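Local coordinates for DegV family protein (Thermus thermophilus, PDB 2DT8) that binds fatty acids, with a palmitate molecule buried lengthwise in its fold, and carries a zinc ion; its wider cellular role is not established, at residues I43-I48 with V263-T268; Q50-R53 with F58-T61; A160-L165 with P186-K191. All coordinates share one frame; numbering follows the deposited sequence.

Contact 1: residues I43-I48 with V263-T268; sequences ITPTEI and VIASHT. With PLM (palmitic acid), chain C.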
ATOM      1  N   ILE A  43      13.789  -6.904  -8.419  1.00  5.23           N
ATOM      2  CA  ILE A  43      13.060  -6.465  -9.589  1.00  5.86           C
ATOM      3  C   ILE A  43      12.409  -5.117  -9.309  1.00  5.10           C
ATOM      4  O   ILE A  43      12.241  -4.741  -8.155  1.00  5.99           O
ATOM      5  CB  ILE A  43      11.994  -7.528  -9.987  1.00  7.47           C
ATOM      6  CG1 ILE A  43      11.411  -7.185 -11.364  1.00 12.00           C
ATOM      7  CG2 ILE A  43      10.898  -7.611  -8.911  1.00  8.97           C
ATOM      8  CD1 ILE A  43      10.792  -8.350 -12.083  1.00 22.55           C
ATOM      9  N   THR A  44      12.163  -4.419 -10.451  1.00  5.32           N
ATOM     10  CA  THR A  44      11.522  -3.105 -10.401  1.00  4.61           C
ATOM     11  C   THR A  44      10.316  -3.023 -11.330  1.00  5.69           C
ATOM     12  O   THR A  44      10.176  -3.828 -12.249  1.00  4.84           O
ATOM     13  CB  THR A  44      12.474  -1.991 -10.878  1.00  5.23           C
ATOM     14  OG1 THR A  44      12.638  -2.103 -12.299  1.00  6.48           O
ATOM     15  CG2 THR A  44      13.842  -2.103 -10.208  1.00  6.62           C
ATOM     16  N   PRO A  45       9.417  -2.054 -11.089  1.00  3.90           N
ATOM     17  CA  PRO A  45       8.245  -1.899 -11.957  1.00  4.52           C
ATOM     18  C   PRO A  45       8.680  -1.645 -13.411  1.00  4.92           C
ATOM     19  O   PRO A  45       8.095  -2.187 -14.350  1.00  5.40           O
ATOM     20  CB  PRO A  45       7.537  -0.691 -11.362  1.00  5.03           C
ATOM     21  CG  PRO A  45       7.813  -0.876  -9.872  1.00  5.08           C
ATOM     22  CD  PRO A  45       9.273  -1.256  -9.853  1.00  5.13           C
ATOM     23  N   THR A  46       9.720  -0.833 -13.590  1.00  4.63           N
ATOM     24  CA  THR A  46      10.213  -0.508 -14.928  1.00  4.46           C
ATOM     25  C   THR A  46      10.619  -1.762 -15.693  1.00  6.48           C
ATOM     26  O   THR A  46      10.314  -1.894 -16.886  1.00  5.30           O
ATOM     27  CB  THR A  46      11.414   0.457 -14.843  1.00  5.73           C
ATOM     28  OG1 THR A  46      10.974   1.710 -14.309  1.00  9.85           O
ATOM     29  CG2 THR A  46      12.023   0.692 -16.226  1.00  7.85           C
ATOM     30  N   GLU A  47      11.295  -2.687 -15.013  1.00  5.00           N
ATOM     31  CA  GLU A  47      11.721  -3.924 -15.659  1.00  5.50           C
ATOM     32  C   GLU A  47      10.530  -4.765 -16.085  1.00  4.57           C
ATOM     33  O   GLU A  47      10.531  -5.352 -17.167  1.00  6.52           O
ATOM     34  CB  GLU A  47      12.627  -4.734 -14.728  1.00  7.33           C
ATOM     35  CG  GLU A  47      13.989  -4.094 -14.555  1.00  6.31           C
ATOM     36  CD  GLU A  47      14.817  -4.741 -13.459  1.00 10.15           C
ATOM     37  OE1 GLU A  47      14.279  -4.991 -12.360  1.00  9.71           O
ATOM     38  OE2 GLU A  47      16.010  -4.986 -13.705  1.00 11.26           O
ATOM     39  N   ILE A  48       9.520  -4.846 -15.226  1.00  5.02           N
ATOM     40  CA  ILE A  48       8.323  -5.604 -15.538  1.00  5.89           C
ATOM     41  C   ILE A  48       7.625  -5.046 -16.773  1.00  5.40           C
ATOM     42  O   ILE A  48       7.269  -5.798 -17.685  1.00  6.58           O
ATOM     43  CB  ILE A  48       7.341  -5.556 -14.354  1.00  4.14           C
ATOM     44  CG1 ILE A  48       7.904  -6.398 -13.208  1.00  7.72           C
ATOM     45  CG2 ILE A  48       5.952  -6.044 -14.782  1.00  6.59           C
ATOM     46  CD1 ILE A  48       7.206  -6.176 -11.879  1.00  8.00           C
ATOM     47  N   VAL A 263       5.645  -5.714  -6.738  1.00  3.31           N
ATOM     48  CA  VAL A 263       4.454  -6.536  -6.535  1.00  3.97           C
ATOM     49  C   VAL A 263       3.179  -5.714  -6.729  1.00  2.99           C
ATOM     50  O   VAL A 263       2.269  -6.141  -7.444  1.00  3.59           O
ATOM     51  CB  VAL A 263       4.475  -7.232  -5.154  1.00  3.80           C
ATOM     52  CG1 VAL A 263       3.104  -7.834  -4.838  1.00  4.75           C
ATOM     53  CG2 VAL A 263       5.520  -8.350  -5.169  1.00  5.26           C
ATOM     54  N   ILE A 264       3.105  -4.527  -6.133  1.00  3.68           N
ATOM     55  CA  ILE A 264       1.917  -3.710  -6.330  1.00  3.17           C
ATOM     56  C   ILE A 264       1.806  -3.257  -7.793  1.00  4.85           C
ATOM     57  O   ILE A 264       0.730  -3.301  -8.385  1.00  5.28           O
ATOM     58  CB  ILE A 264       1.929  -2.456  -5.417  1.00  3.88           C
ATOM     59  CG1 ILE A 264       1.891  -2.877  -3.948  1.00  4.23           C
ATOM     60  CG2 ILE A 264       0.734  -1.552  -5.754  1.00  5.10           C
ATOM     61  CD1 ILE A 264       0.594  -3.552  -3.525  1.00  6.71           C
ATOM     62  N   ALA A 265       2.925  -2.837  -8.380  1.00  4.33           N
ATOM     63  CA  ALA A 265       2.927  -2.362  -9.761  1.00  4.09           C
ATOM     64  C   ALA A 265       2.510  -3.438 -10.763  1.00  4.01           C
ATOM     65  O   ALA A 265       1.999  -3.116 -11.840  1.00  5.67           O
ATOM     66  CB  ALA A 265       4.303  -1.821 -10.126  1.00  5.56           C
ATOM     67  N   SER A 266       2.740  -4.704 -10.422  1.00  4.18           N
ATOM     68  CA  SER A 266       2.357  -5.823 -11.298  1.00  5.17           C
ATOM     69  C   SER A 266       0.839  -5.872 -11.481  1.00  3.69           C
ATOM     70  O   SER A 266       0.335  -6.444 -12.456  1.00  5.93           O
ATOM     71  CB  SER A 266       2.817  -7.161 -10.707  1.00  6.03           C
ATOM     72  OG  SER A 266       4.227  -7.310 -10.784  1.00  6.73           O
ATOM     73  N   HIS A 267       0.119  -5.280 -10.529  1.00  4.77           N
ATOM     74  CA  HIS A 267      -1.337  -5.238 -10.586  1.00  4.04           C
ATOM     75  C   HIS A 267      -1.898  -3.901 -11.036  1.00  5.98           C
ATOM     76  O   HIS A 267      -2.905  -3.856 -11.732  1.00  6.70           O
ATOM     77  CB  HIS A 267      -1.914  -5.622  -9.234  1.00  5.12           C
ATOM     78  CG  HIS A 267      -1.655  -7.045  -8.883  1.00  4.45           C
ATOM     79  ND1 HIS A 267      -2.468  -8.080  -9.310  1.00  6.86           N
ATOM     80  CD2 HIS A 267      -0.616  -7.629  -8.242  1.00  5.24           C
ATOM     81  CE1 HIS A 267      -1.938  -9.230  -8.947  1.00  5.95           C
ATOM     82  NE2 HIS A 267      -0.808  -8.985  -8.296  1.00  6.57           N
ATOM     83  N   THR A 268      -1.262  -2.800 -10.653  1.00  5.20           N
ATOM     84  CA  THR A 268      -1.773  -1.495 -11.085  1.00  5.11           C
ATOM     85  C   THR A 268      -1.355  -1.165 -12.517  1.00  5.48           C
ATOM     86  O   THR A 268      -2.124  -0.576 -13.285  1.00  6.77           O
ATOM     87  CB  THR A 268      -1.304  -0.362 -10.156  1.00  5.34           C
ATOM     88  OG1 THR A 268       0.124  -0.280 -10.190  1.00  7.03           O
ATOM     89  CG2 THR A 268      -1.761  -0.611  -8.714  1.00  8.99           C
TER
HETATM   90  C1  PLM C 701      -0.172 -11.501  -3.948  1.00  8.51           C
HETATM   91  O1  PLM C 701      -0.817 -12.037  -2.910  1.00  9.55           O
HETATM   92  O2  PLM C 701       0.208 -12.216  -4.851  1.00  8.95           O
HETATM   93  C2  PLM C 701       0.075 -10.007  -3.992  1.00  9.45           C
HETATM   94  C3  PLM C 701      -1.169  -9.312  -4.557  1.00  8.22           C
HETATM   95  C4  PLM C 701      -0.933  -7.804  -4.661  1.00  7.58           C
HETATM   96  C5  PLM C 701      -2.202  -7.136  -5.186  1.00  7.98           C
HETATM   97  C6  PLM C 701      -2.030  -5.618  -5.209  1.00  7.17           C
HETATM   98  C7  PLM C 701      -3.291  -4.992  -5.774  1.00  7.63           C
HETATM   99  C8  PLM C 701      -3.234  -3.491  -5.621  1.00 13.36           C
HETATM  100  C9  PLM C 701      -4.632  -2.936  -5.882  1.00 15.61           C
HETATM  101  CA  PLM C 701      -4.534  -1.491  -6.332  1.00 21.35           C
HETATM  102  CB  PLM C 701      -4.468  -0.619  -5.092  1.00 17.45           C
HETATM  103  CC  PLM C 701      -3.075  -0.026  -4.980  1.00 18.93           C
HETATM  104  CD  PLM C 701      -3.188   1.485  -4.910  1.00 18.40           C
HETATM  105  CE  PLM C 701      -1.788   2.090  -4.983  1.00 18.02           C
HETATM  106  CF  PLM C 701      -1.886   3.622  -5.027  1.00 20.33           C
HETATM  107  CG  PLM C 701      -2.144   4.161  -3.619  1.00 21.36           C
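Helix 262-268 lines the palmitate-binding site, and helix 45-53 packs on its outer side through Pro45 against Ala265 and Ile48 against Ser266. The Pro45 ring presents CB and CG together to the Ala265 methyl, with Pro45 CB to Ala265 CB at 3.6 Å. One turn on, Ile48 has CG1 anti to the carbonyl carbon (chi1 -71°), which carries its CD1 to within 3.4 Å of Ser266 OG. That hydroxyl is satisfied by the backbone oxygen of Ala262, so it meets Ile48 as a packing partner. The start of helix 45-53 is fixed by a capping box: Thr44 OG1 accepts from Glu47 N (3.1 Å), and Glu47 OE1, through its anti lone pair, accepts from Thr44 N (2.9 Å).

On the far side of helix 262-268, the His267 ring lays one face on the acyl chain, CD2 lying 3.5 Å from palmitate C5, while NE2 hydrogen-bonds Thr61 OG1. With an alanine in place of His267, the acyl chain would probably lose the ring face it lies on, and the Thr61 hydroxyl its imidazole partner. The two helices, the inner one facing the lipid, form part of the wall of this DegV protein's fatty-acid site.

Contact 2: residues Q50-R53 with F58-T61; sequences QKVR and FPTT. With PLM (palmitic acid), chain C.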
ATOM      1  N   GLN A  50       8.864  -3.238 -19.099  1.00  5.27           N
ATOM      2  CA  GLN A  50       9.694  -3.367 -20.282  1.00  6.06           C
ATOM      3  C   GLN A  50       9.520  -4.747 -20.918  1.00  8.40           C
ATOM      4  O   GLN A  50       9.531  -4.907 -22.132  1.00  7.38           O
ATOM      5  CB  GLN A  50      11.217  -3.297 -19.934  1.00  9.19           C
ATOM      6  CG  GLN A  50      12.138  -3.608 -21.116  1.00 14.95           C
ATOM      7  CD  GLN A  50      13.583  -3.857 -20.712  1.00 26.22           C
ATOM      8  OE1 GLN A  50      14.411  -4.222 -21.548  1.00 31.49           O
ATOM      9  NE2 GLN A  50      13.893  -3.666 -19.433  1.00 26.41           N
ATOM     10  N   LYS A  51       9.387  -5.730 -20.010  1.00  5.61           N
ATOM     11  CA  LYS A  51       9.184  -7.078 -20.505  1.00  7.40           C
ATOM     12  C   LYS A  51       7.818  -7.267 -21.213  1.00  9.21           C
ATOM     13  O   LYS A  51       7.687  -7.930 -22.251  1.00 10.03           O
ATOM     14  CB  LYS A  51       9.217  -8.185 -19.362  1.00 10.58           C
ATOM     15  CG  LYS A  51      10.590  -8.377 -18.744  1.00 16.82           C
ATOM     16  CD  LYS A  51      11.606  -8.865 -19.766  1.00 23.10           C
ATOM     17  CE  LYS A  51      12.909  -9.261 -19.083  1.00 23.46           C
ATOM     18  NZ  LYS A  51      13.953  -9.654 -20.072  1.00 28.59           N
ATOM     19  N   VAL A  52       6.798  -6.629 -20.652  1.00  6.01           N
ATOM     20  CA  VAL A  52       5.486  -6.681 -21.279  1.00  5.45           C
ATOM     21  C   VAL A  52       5.539  -5.996 -22.647  1.00  5.79           C
ATOM     22  O   VAL A  52       5.051  -6.508 -23.646  1.00  6.75           O
ATOM     23  CB  VAL A  52       4.415  -6.062 -20.347  1.00  5.88           C
ATOM     24  CG1 VAL A  52       3.075  -5.992 -21.052  1.00  7.50           C
ATOM     25  CG2 VAL A  52       4.286  -6.922 -19.080  1.00  6.29           C
ATOM     26  N   ARG A  53       6.179  -4.814 -22.617  1.00  5.32           N
ATOM     27  CA  ARG A  53       6.274  -4.071 -23.859  1.00  7.30           C
ATOM     28  C   ARG A  53       6.963  -4.859 -25.015  1.00  9.10           C
ATOM     29  O   ARG A  53       6.688  -4.759 -26.203  1.00  8.68           O
ATOM     30  CB  ARG A  53       7.009  -2.633 -23.695  1.00 10.67           C
ATOM     31  CG  ARG A  53       7.010  -1.641 -24.877  1.00 16.69           C
ATOM     32  CD  ARG A  53       7.735  -0.395 -24.367  1.00 22.08           C
ATOM     33  NE  ARG A  53       9.064  -0.781 -23.905  1.00 29.14           N
ATOM     34  CZ  ARG A  53       9.774  -0.097 -23.007  1.00 31.57           C
ATOM     35  NH1 ARG A  53      11.013  -0.494 -22.629  1.00 31.88           N
ATOM     36  NH2 ARG A  53       9.261   1.016 -22.495  1.00 28.39           N
ATOM     37  N   PHE A  58       2.460 -11.752 -18.990  1.00 18.00           N
ATOM     38  CA  PHE A  58       2.171 -10.898 -17.854  1.00 17.01           C
ATOM     39  C   PHE A  58       2.791 -11.417 -16.556  1.00 12.42           C
ATOM     40  O   PHE A  58       2.957 -12.612 -16.351  1.00 14.72           O
ATOM     41  CB  PHE A  58       0.684 -10.134 -17.227  1.00 19.78           C
ATOM     42  CG  PHE A  58       0.186  -8.990 -18.042  1.00 18.73           C
ATOM     43  CD1 PHE A  58       0.494  -8.899 -19.389  1.00 14.56           C
ATOM     44  CD2 PHE A  58      -0.650  -8.031 -17.477  1.00 13.88           C
ATOM     45  CE1 PHE A  58      -0.009  -7.863 -20.161  1.00 17.56           C
ATOM     46  CE2 PHE A  58      -1.157  -6.995 -18.242  1.00 18.44           C
ATOM     47  CZ  PHE A  58      -0.841  -6.915 -19.596  1.00 18.49           C
ATOM     48  N   PRO A  59       3.172 -10.433 -15.725  1.00 10.26           N
ATOM     49  CA  PRO A  59       3.716 -10.812 -14.436  1.00  9.79           C
ATOM     50  C   PRO A  59       2.585 -11.276 -13.516  1.00  8.52           C
ATOM     51  O   PRO A  59       1.431 -10.897 -13.668  1.00 10.02           O
ATOM     52  CB  PRO A  59       4.374  -9.574 -13.703  1.00  9.82           C
ATOM     53  CG  PRO A  59       3.457  -8.472 -14.176  1.00 12.75           C
ATOM     54  CD  PRO A  59       3.284  -8.822 -15.623  1.00 10.58           C
ATOM     55  N   THR A  60       2.991 -12.154 -12.583  1.00  8.33           N
ATOM     56  CA  THR A  60       2.007 -12.624 -11.627  1.00  6.58           C
ATOM     57  C   THR A  60       2.790 -12.412 -10.329  1.00  4.99           C
ATOM     58  O   THR A  60       3.982 -12.133 -10.330  1.00  5.06           O
ATOM     59  CB  THR A  60       1.409 -14.060 -11.721  1.00  6.96           C
ATOM     60  OG1 THR A  60       2.479 -15.005 -11.667  1.00  9.13           O
ATOM     61  CG2 THR A  60       0.686 -14.211 -13.063  1.00  9.21           C
ATOM     62  N   THR A  61       2.044 -12.608  -9.228  1.00  4.93           N
ATOM     63  CA  THR A  61       2.675 -12.387  -7.941  1.00  4.64           C
ATOM     64  C   THR A  61       2.312 -13.504  -6.924  1.00  6.16           C
ATOM     65  O   THR A  61       1.349 -14.235  -7.166  1.00  7.77           O
ATOM     66  CB  THR A  61       2.325 -11.006  -7.256  1.00  5.06           C
ATOM     67  OG1 THR A  61       0.909 -10.911  -7.065  1.00  6.34           O
ATOM     68  CG2 THR A  61       2.750  -9.871  -8.174  1.00  5.92           C
TER
HETATM   69  C1  PLM C 701      -0.172 -11.501  -3.948  1.00  8.51           C
HETATM   70  O1  PLM C 701      -0.817 -12.037  -2.910  1.00  9.55           O
HETATM   71  O2  PLM C 701       0.208 -12.216  -4.851  1.00  8.95           O
HETATM   72  C2  PLM C 701       0.075 -10.007  -3.992  1.00  9.45           C
HETATM   73  C3  PLM C 701      -1.169  -9.312  -4.557  1.00  8.22           C
HETATM   74  C4  PLM C 701      -0.933  -7.804  -4.661  1.00  7.58           C
HETATM   75  C5  PLM C 701      -2.202  -7.136  -5.186  1.00  7.98           C
HETATM   76  C6  PLM C 701      -2.030  -5.618  -5.209  1.00  7.17           C
HETATM   77  C7  PLM C 701      -3.291  -4.992  -5.774  1.00  7.63           C
HETATM   78  C8  PLM C 701      -3.234  -3.491  -5.621  1.00 13.36           C
HETATM   79  C9  PLM C 701      -4.632  -2.936  -5.882  1.00 15.61           C
HETATM   80  CA  PLM C 701      -4.534  -1.491  -6.332  1.00 21.35           C
HETATM   81  CB  PLM C 701      -4.468  -0.619  -5.092  1.00 17.45           C
HETATM   82  CC  PLM C 701      -3.075  -0.026  -4.980  1.00 18.93           C
HETATM   83  CD  PLM C 701      -3.188   1.485  -4.910  1.00 18.40           C
HETATM   84  CE  PLM C 701      -1.788   2.090  -4.983  1.00 18.02           C
HETATM   85  CF  PLM C 701      -1.886   3.622  -5.027  1.00 20.33           C
HETATM   86  CG  PLM C 701      -2.144   4.161  -3.619  1.00 21.36           C
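Val52 and Phe58 meet at an oblique angle, the valine on the last turn of helix 45-53 and the phenylalanine in the loop that leads into strand 60-62. The branch that touches is Val52 CG1, which lies anti to the backbone N (chi1 174°) and stops 3.7 Å from Phe58 CE1. The other methyl, CG2, points to Pro59 instead, and the two side chains cross at about a right angle with Val52 CG2 at 4.1 Å from Pro59 CD. One valine thus spreads its two branches over consecutive residues of the returning chain, closing the short connection between helix and strand. The Phe58 ring is also held from elsewhere: it meets the Phe164 ring with the planes at about 30° and makes a cation-pi contact with Arg167.

Two residues beyond Pro59 the chemistry turns polar. The Thr61 hydroxyl sits between the backbone N and the carbonyl carbon (chi1 59°), facing the palmitate carboxylate. From there Thr61 OG1 donates a hydrogen bond to PLM O2 (2.7 Å). Ser93 OG binds the same ligand. No hydrogen bond links helix and loop, so their association rests on apolar packing that is partly open to solvent; the hydrogen bonds lie farther along, where Thr60 bonds Asn31 of strand 24-32 and Thr61, with Ser93, probably helps to fix the carboxyl end of the ligand.

Contact 3: residues A160-L165 with P186-K191; sequences ATLEFL and PVLTLK
Leu165 and Leu188 reach toward each other tip to tip, Leu165 CD1 standing 3.8 Å from Leu188 CD1. The Leu165 side chain also lies beside the bound palmitate. The same Leu188 methyl receives Leu162 as well, whose CD2 comes to 4.2 Å from Leu188 CD1. Leu162 has CG beside the backbone N (chi1 -64°) and its CD1 runs on extended (chi2 176°), so that CD2 is the branch turned to strand 185-191 although CB does not point there; from that position Leu162 CD2 also approaches Pro186 CG, at 4.3 Å. Pro186 and Leu188, two residues apart on the strand, turn their side chains to the same side, toward the leucines. All four residues are buried, and the contact consists of carbon against carbon.

Strand 185-191 is the first arm of a beta hairpin with strand 194-201, and it is joined to strand 154-158 of the mixed sheet by backbone bonding of Leu188 with Phe157. The contact therefore sets the start of helix 163-168 against the hairpin. Pro186 O accepts a hydrogen bond from Ser158 OG, a further tie to the end of strand 154-158, and the Leu188 side chain lies against Phe157.

On the helix side, Thr161 OG1 accepts a capping bond from Glu163 N (3.0 Å, 163° at the hydrogen), which steadies the turn that carries Leu162. Glu163 OE2 in turn forms a salt bridge with Arg167 NE. Farther out, Phe177 and Leu181 pack on Leu162, and Ile171 packs on Leu165.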
ATOM      1  N   ALA A 160      -2.580   4.087 -16.076  1.00  5.90           N
ATOM      2  CA  ALA A 160      -2.574   4.300 -17.523  1.00  7.06           C
ATOM      3  C   ALA A 160      -3.594   3.397 -18.201  1.00  8.39           C
ATOM      4  O   ALA A 160      -4.196   3.776 -19.203  1.00  9.82           O
ATOM      5  CB  ALA A 160      -1.179   4.021 -18.092  1.00  9.04           C
ATOM      6  N   THR A 161      -3.778   2.199 -17.653  1.00  5.71           N
ATOM      7  CA  THR A 161      -4.718   1.234 -18.209  1.00  6.02           C
ATOM      8  C   THR A 161      -5.297   0.383 -17.096  1.00  5.20           C
ATOM      9  O   THR A 161      -4.682   0.223 -16.041  1.00  7.30           O
ATOM     10  CB  THR A 161      -4.032   0.276 -19.222  1.00  8.02           C
ATOM     11  OG1 THR A 161      -4.971  -0.724 -19.638  1.00  9.11           O
ATOM     12  CG2 THR A 161      -2.836  -0.439 -18.583  1.00  7.73           C
ATOM     13  N   LEU A 162      -6.490  -0.147 -17.329  1.00  5.91           N
ATOM     14  CA  LEU A 162      -7.114  -1.015 -16.346  1.00  6.96           C
ATOM     15  C   LEU A 162      -6.733  -2.475 -16.620  1.00  4.55           C
ATOM     16  O   LEU A 162      -7.129  -3.372 -15.886  1.00  7.28           O
ATOM     17  CB  LEU A 162      -8.643  -0.879 -16.411  1.00  9.52           C
ATOM     18  CG  LEU A 162      -9.249   0.477 -16.045  1.00 12.08           C
ATOM     19  CD1 LEU A 162     -10.754   0.427 -16.281  1.00 15.37           C
ATOM     20  CD2 LEU A 162      -8.949   0.810 -14.599  1.00 12.16           C
ATOM     21  N   GLU A 163      -5.921  -2.705 -17.648  1.00  5.57           N
ATOM     22  CA  GLU A 163      -5.564  -4.070 -18.031  1.00  6.77           C
ATOM     23  C   GLU A 163      -4.816  -4.910 -17.003  1.00  5.86           C
ATOM     24  O   GLU A 163      -5.048  -6.123 -16.909  1.00  7.03           O
ATOM     25  CB  GLU A 163      -4.788  -4.060 -19.352  1.00  7.12           C
ATOM     26  CG  GLU A 163      -4.633  -5.428 -20.034  1.00 11.02           C
ATOM     27  CD  GLU A 163      -5.950  -6.053 -20.472  1.00 13.05           C
ATOM     28  OE1 GLU A 163      -6.944  -5.323 -20.667  1.00 18.37           O
ATOM     29  OE2 GLU A 163      -5.975  -7.293 -20.637  1.00 18.18           O
ATOM     30  N   PHE A 164      -3.910  -4.303 -16.240  1.00  5.55           N
ATOM     31  CA  PHE A 164      -3.194  -5.089 -15.238  1.00  4.98           C
ATOM     32  C   PHE A 164      -4.109  -5.457 -14.075  1.00  4.65           C
ATOM     33  O   PHE A 164      -4.004  -6.552 -13.505  1.00  6.05           O
ATOM     34  CB  PHE A 164      -1.956  -4.338 -14.737  1.00  6.51           C
ATOM     35  CG  PHE A 164      -0.832  -4.294 -15.743  1.00  5.71           C
ATOM     36  CD1 PHE A 164      -0.946  -3.539 -16.908  1.00  4.64           C
ATOM     37  CD2 PHE A 164       0.333  -5.010 -15.526  1.00  9.99           C
ATOM     38  CE1 PHE A 164       0.093  -3.501 -17.837  1.00  6.15           C
ATOM     39  CE2 PHE A 164       1.375  -4.977 -16.453  1.00  8.29           C
ATOM     40  CZ  PHE A 164       1.253  -4.219 -17.612  1.00  9.40           C
ATOM     41  N   LEU A 165      -5.011  -4.547 -13.726  1.00  5.85           N
ATOM     42  CA  LEU A 165      -5.958  -4.807 -12.654  1.00  5.18           C
ATOM     43  C   LEU A 165      -6.893  -5.937 -13.091  1.00  5.89           C
ATOM     44  O   LEU A 165      -7.215  -6.841 -12.330  1.00  6.08           O
ATOM     45  CB  LEU A 165      -6.724  -3.531 -12.310  1.00  5.66           C
ATOM     46  CG  LEU A 165      -5.959  -2.533 -11.436  1.00  5.35           C
ATOM     47  CD1 LEU A 165      -6.690  -1.211 -11.401  1.00  7.59           C
ATOM     48  CD2 LEU A 165      -5.808  -3.099 -10.042  1.00  6.21           C
ATOM     49  N   PRO A 186      -9.112   7.197 -15.495  1.00  7.18           N
ATOM     50  CA  PRO A 186      -9.850   6.682 -14.340  1.00  6.30           C
ATOM     51  C   PRO A 186      -9.300   7.152 -13.005  1.00  7.38           C
ATOM     52  O   PRO A 186      -8.089   7.300 -12.842  1.00  8.02           O
ATOM     53  CB  PRO A 186      -9.709   5.175 -14.496  1.00  7.00           C
ATOM     54  CG  PRO A 186      -8.288   5.048 -15.000  1.00  7.44           C
ATOM     55  CD  PRO A 186      -8.191   6.176 -16.034  1.00  8.93           C
ATOM     56  N   VAL A 187     -10.199   7.414 -12.064  1.00  7.46           N
ATOM     57  CA  VAL A 187      -9.793   7.797 -10.720  1.00  6.62           C
ATOM     58  C   VAL A 187     -10.363   6.691  -9.849  1.00  7.53           C
ATOM     59  O   VAL A 187     -11.567   6.411  -9.872  1.00  7.28           O
ATOM     60  CB  VAL A 187     -10.351   9.170 -10.321  1.00  7.95           C
ATOM     61  CG1 VAL A 187      -9.942   9.495  -8.888  1.00  9.34           C
ATOM     62  CG2 VAL A 187      -9.799  10.234 -11.275  1.00  9.59           C
ATOM     63  N   LEU A 188      -9.483   6.049  -9.098  1.00  4.59           N
ATOM     64  CA  LEU A 188      -9.866   4.909  -8.274  1.00  5.21           C
ATOM     65  C   LEU A 188      -9.589   5.103  -6.790  1.00  5.85           C
ATOM     66  O   LEU A 188      -8.845   5.995  -6.392  1.00  5.18           O
ATOM     67  CB  LEU A 188      -9.104   3.672  -8.761  1.00  6.01           C
ATOM     68  CG  LEU A 188      -9.224   3.363 -10.260  1.00  7.55           C
ATOM     69  CD1 LEU A 188      -8.454   2.091 -10.581  1.00 12.49           C
ATOM     70  CD2 LEU A 188     -10.684   3.208 -10.644  1.00 11.95           C
ATOM     71  N   THR A 189     -10.187   4.238  -5.976  1.00  3.69           N
ATOM     72  CA  THR A 189      -9.990   4.282  -4.528  1.00  3.83           C
ATOM     73  C   THR A 189     -10.129   2.850  -4.014  1.00  6.67           C
ATOM     74  O   THR A 189     -10.145   1.897  -4.800  1.00  6.15           O
ATOM     75  CB  THR A 189     -11.048   5.224  -3.851  1.00  4.89           C
ATOM     76  OG1 THR A 189     -10.754   5.368  -2.452  1.00  6.22           O
ATOM     77  CG2 THR A 189     -12.458   4.668  -4.010  1.00  7.48           C
ATOM     78  N   LEU A 190     -10.155   2.698  -2.696  1.00  5.75           N
ATOM     79  CA  LEU A 190     -10.382   1.396  -2.083  1.00  6.74           C
ATOM     80  C   LEU A 190     -11.425   1.600  -0.995  1.00  6.00           C
ATOM     81  O   LEU A 190     -11.412   2.617  -0.305  1.00  7.58           O
ATOM     82  CB  LEU A 190      -9.110   0.823  -1.443  1.00  5.71           C
ATOM     83  CG  LEU A 190      -8.088   0.167  -2.378  1.00  7.33           C
ATOM     84  CD1 LEU A 190      -7.134   1.214  -2.905  1.00 10.76           C
ATOM     85  CD2 LEU A 190      -7.316  -0.912  -1.624  1.00 11.09           C
ATOM     86  N   LYS A 191     -12.346   0.655  -0.869  1.00  7.79           N
ATOM     87  CA  LYS A 191     -13.359   0.706   0.181  1.00  6.87           C
ATOM     88  C   LYS A 191     -13.408  -0.707   0.739  1.00  5.40           C
ATOM     89  O   LYS A 191     -13.490  -1.673  -0.018  1.00  6.73           O
ATOM     90  CB  LYS A 191     -14.730   1.114  -0.377  1.00  8.16           C
ATOM     91  CG  LYS A 191     -14.761   2.547  -0.901  1.00 10.10           C
ATOM     92  CD  LYS A 191     -14.493   3.558   0.214  1.00 12.69           C
ATOM     93  CE  LYS A 191     -14.350   4.965  -0.352  1.00 16.70           C
ATOM     94  NZ  LYS A 191     -14.165   5.984   0.719  1.00 18.25           N
TER

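Overall arrangement
Contacts 1 and 3 are buried, whereas contact 2 lies nearer the surface and is partly open. Contacts 1 and 2 share helix 45-53, their centres about 8 Å apart, and Pro59 joins them by packing on Ile48 and Ser266. Contact 3 uses a different helix and a hairpin strand, yet Phe164 bridges it to both others, meeting Phe58 and the backbone of residues 266-268. Across each pair of segments the packing is essentially apolar; polar bonds serve helix starts in contacts 1 and 3. Around the palmitate, Val263, Ile264, His267, Thr268 and Leu165 flank the hydrocarbon chain, while Thr61 of contact 2 binds its carboxylate end.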